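Local coordinates for YbbR family protein (Desulfitobacterium hafniense, PDB 3LYW), which is of unknown function, the crystallised fragment being one all-beta piece of a longer protein of the YbbR family, at residues L9-T14 / T22-V27. Numbering follows the deposited sequence.
Sequences LIAKNT and TKLPSV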
ATOM      1  N   LEU A   9       4.929  -0.744  -1.079  1.00 18.54           N
ATOM      2  CA  LEU A   9       3.920   0.157  -0.533  1.00 17.58           C
ATOM      3  C   LEU A   9       4.190   1.601  -0.927  1.00 19.17           C
ATOM      4  O   LEU A   9       5.309   2.089  -0.801  1.00 22.04           O
ATOM      5  CB  LEU A   9       3.885   0.031   0.992  1.00 16.84           C
ATOM      6  CG  LEU A   9       2.768   0.785   1.731  1.00 21.32           C
ATOM      7  CD1 LEU A   9       1.412   0.358   1.201  1.00 18.72           C
ATOM      8  CD2 LEU A   9       2.865   0.514   3.220  1.00 23.00           C
ATOM      9  N   ILE A  10       3.150   2.270  -1.410  1.00 17.78           N
ATOM     10  CA  ILE A  10       3.236   3.654  -1.858  1.00 23.30           C
ATOM     11  C   ILE A  10       2.324   4.562  -1.048  1.00 18.98           C
ATOM     12  O   ILE A  10       1.211   4.177  -0.683  1.00 23.97           O
ATOM     13  CB  ILE A  10       2.837   3.771  -3.338  1.00 17.09           C
ATOM     14  CG1 ILE A  10       3.845   3.010  -4.194  1.00 30.53           C
ATOM     15  CG2 ILE A  10       2.762   5.235  -3.755  1.00 25.35           C
ATOM     16  CD1 ILE A  10       5.286   3.403  -3.924  1.00 18.97           C
ATOM     17  N   ALA A  11       2.799   5.766  -0.756  1.00 14.24           N
ATOM     18  CA  ALA A  11       1.977   6.690   0.007  1.00 17.03           C
ATOM     19  C   ALA A  11       1.270   7.647  -0.941  1.00 19.09           C
ATOM     20  O   ALA A  11       1.894   8.192  -1.841  1.00 25.77           O
ATOM     21  CB  ALA A  11       2.839   7.463   0.979  1.00 21.35           C
ATOM     22  N   LYS A  12      -0.030   7.840  -0.744  1.00 16.56           N
ATOM     23  CA  LYS A  12      -0.785   8.771  -1.576  1.00 16.66           C
ATOM     24  C   LYS A  12      -1.230   9.976  -0.741  1.00 16.18           C
ATOM     25  O   LYS A  12      -1.424   9.881   0.473  1.00 15.92           O
ATOM     26  CB  LYS A  12      -2.005   8.077  -2.175  1.00 18.84           C
ATOM     27  CG  LYS A  12      -1.688   6.855  -3.008  1.00 22.70           C
ATOM     28  CD  LYS A  12      -0.989   7.205  -4.319  1.00 18.75           C
ATOM     29  CE  LYS A  12      -0.829   5.960  -5.192  1.00 22.88           C
ATOM     30  NZ  LYS A  12      -0.132   6.246  -6.475  1.00 23.22           N
ATOM     31  N   ASN A  13      -1.371  11.115  -1.406  1.00 13.93           N
ATOM     32  CA  ASN A  13      -1.794  12.345  -0.772  1.00 16.05           C
ATOM     33  C   ASN A  13      -0.977  12.769   0.440  1.00 18.56           C
ATOM     34  O   ASN A  13      -1.524  13.266   1.423  1.00 15.17           O
ATOM     35  CB  ASN A  13      -3.275  12.237  -0.415  1.00 24.63           C
ATOM     36  CG  ASN A  13      -4.133  11.913  -1.626  1.00 22.19           C
ATOM     37  OD1 ASN A  13      -4.767  10.867  -1.686  1.00 30.13           O
ATOM     38  ND2 ASN A  13      -4.144  12.808  -2.599  1.00 16.02           N
ATOM     39  N   THR A  14       0.336  12.571   0.372  1.00 16.73           N
ATOM     40  CA  THR A  14       1.207  12.984   1.462  1.00 20.37           C
ATOM     41  C   THR A  14       1.059  14.501   1.553  1.00 22.44           C
ATOM     42  O   THR A  14       1.269  15.206   0.571  1.00 22.88           O
ATOM     43  CB  THR A  14       2.685  12.657   1.164  1.00 17.69           C
ATOM     44  OG1 THR A  14       2.855  11.237   1.056  1.00 20.67           O
ATOM     45  CG2 THR A  14       3.587  13.189   2.281  1.00 21.98           C
ATOM     46  N   THR A  22       9.327   7.214   8.041  1.00 17.58           N
ATOM     47  CA  THR A  22       9.375   5.752   8.097  1.00 20.63           C
ATOM     48  C   THR A  22       9.566   5.077   6.733  1.00 18.63           C
ATOM     49  O   THR A  22       8.964   5.481   5.747  1.00 21.81           O
ATOM     50  CB  THR A  22       8.065   5.210   8.709  1.00 21.14           C
ATOM     51  OG1 THR A  22       7.655   6.061   9.784  1.00 20.26           O
ATOM     52  CG2 THR A  22       8.249   3.812   9.224  1.00 25.10           C
ATOM     53  N   LYS A  23      10.402   4.043   6.689  1.00 21.73           N
ATOM     54  CA  LYS A  23      10.632   3.290   5.456  1.00 18.40           C
ATOM     55  C   LYS A  23       9.393   2.421   5.278  1.00 21.58           C
ATOM     56  O   LYS A  23       9.019   1.687   6.182  1.00 24.68           O
ATOM     57  CB  LYS A  23      11.867   2.400   5.607  1.00 23.95           C
ATOM     58  CG  LYS A  23      12.279   1.651   4.339  1.00 30.14           C
ATOM     59  CD  LYS A  23      13.534   0.827   4.595  1.00 35.14           C
ATOM     60  CE  LYS A  23      14.047   0.154   3.319  1.00 40.83           C
ATOM     61  NZ  LYS A  23      13.033  -0.755   2.725  1.00 39.68           N
ATOM     62  N   LEU A  24       8.745   2.508   4.124  1.00 18.10           N
ATOM     63  CA  LEU A  24       7.536   1.720   3.890  1.00 21.84           C
ATOM     64  C   LEU A  24       7.843   0.248   3.639  1.00 20.51           C
ATOM     65  O   LEU A  24       8.625  -0.079   2.749  1.00 26.00           O
ATOM     66  CB  LEU A  24       6.752   2.305   2.712  1.00 27.46           C
ATOM     67  CG  LEU A  24       6.356   3.773   2.896  1.00 35.92           C
ATOM     68  CD1 LEU A  24       5.563   4.252   1.692  1.00 38.31           C
ATOM     69  CD2 LEU A  24       5.540   3.912   4.168  1.00 30.73           C
ATOM     70  N   PRO A  25       7.228  -0.661   4.421  1.00 21.73           N
ATOM     71  CA  PRO A  25       7.457  -2.097   4.262  1.00 21.09           C
ATOM     72  C   PRO A  25       6.780  -2.624   3.012  1.00 20.64           C
ATOM     73  O   PRO A  25       5.985  -1.918   2.395  1.00 20.92           O
ATOM     74  CB  PRO A  25       6.858  -2.677   5.536  1.00 16.06           C
ATOM     75  CG  PRO A  25       5.690  -1.769   5.767  1.00 20.71           C
ATOM     76  CD  PRO A  25       6.290  -0.405   5.528  1.00 26.17           C
ATOM     77  N   SER A  26       7.132  -3.845   2.624  1.00 19.66           N
ATOM     78  CA  SER A  26       6.529  -4.474   1.462  1.00 21.60           C
ATOM     79  C   SER A  26       5.238  -5.096   1.972  1.00 20.72           C
ATOM     80  O   SER A  26       5.053  -5.236   3.179  1.00 21.67           O
ATOM     81  CB  SER A  26       7.445  -5.559   0.885  1.00 27.80           C
ATOM     82  OG  SER A  26       7.751  -6.551   1.851  1.00 33.27           O
ATOM     83  N   VAL A  27       4.359  -5.465   1.055  1.00 19.06           N
ATOM     84  CA  VAL A  27       3.070  -6.037   1.414  1.00 21.99           C
ATOM     85  C   VAL A  27       2.825  -7.358   0.681  1.00 18.27           C
ATOM     86  O   VAL A  27       3.092  -7.462  -0.523  1.00 17.64           O
ATOM     87  CB  VAL A  27       1.936  -5.059   1.043  1.00 17.81           C
ATOM     88  CG1 VAL A  27       0.597  -5.677   1.361  1.00 20.20           C
ATOM     89  CG2 VAL A  27       2.109  -3.758   1.796  1.00 22.58           C
TER
HETATM   90  O   HOH W   1       7.414  -1.254  -0.058  1.00 26.34           O
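Leu9 and Leu24 meet CB to CB at 4.0 Å where strand 4-12 parts from the chain that leads into strand 26-33. Beside this pair, CB of Leu9 lies 3.2 Å from the carbonyl oxygen of Pro25, a close van der Waals approach. CG of Leu9 stands anti to the backbone N (chi1 -173°), beside the carbonyl carbon, and carries two methyls: CD2 of Leu9 reaches the proline ring at CD, and CD1 of Leu9 touches CG2 of Val27 at 4.2 Å. CD1 of Leu24 lies 3.3 Å from O of Leu9 and also touches CB of Ala11, at 4.3 Å; CG of Leu24, set beside its own backbone N (chi1 -58°), is 4.2 Å from the same Leu9 O.

No direct hydrogen bond joins the two segments. A water bridges them instead, accepting from Leu9 N at 2.7 Å and donating to Leu24 O over a longer 3.3 Å. The antiparallel ladder is present just beyond, where Val27 bonds to Leu7, while Ile10 and Lys12 pair with strand 44-48 on the other edge of their strand. Val79 and Leu81 of strand 69-85 pack on Leu9 and Leu24, respectively. Where the two strands diverge, aliphatic contacts and one bridging water thus take the place of direct backbone hydrogen bonds, and that water satisfies the amide of Leu9.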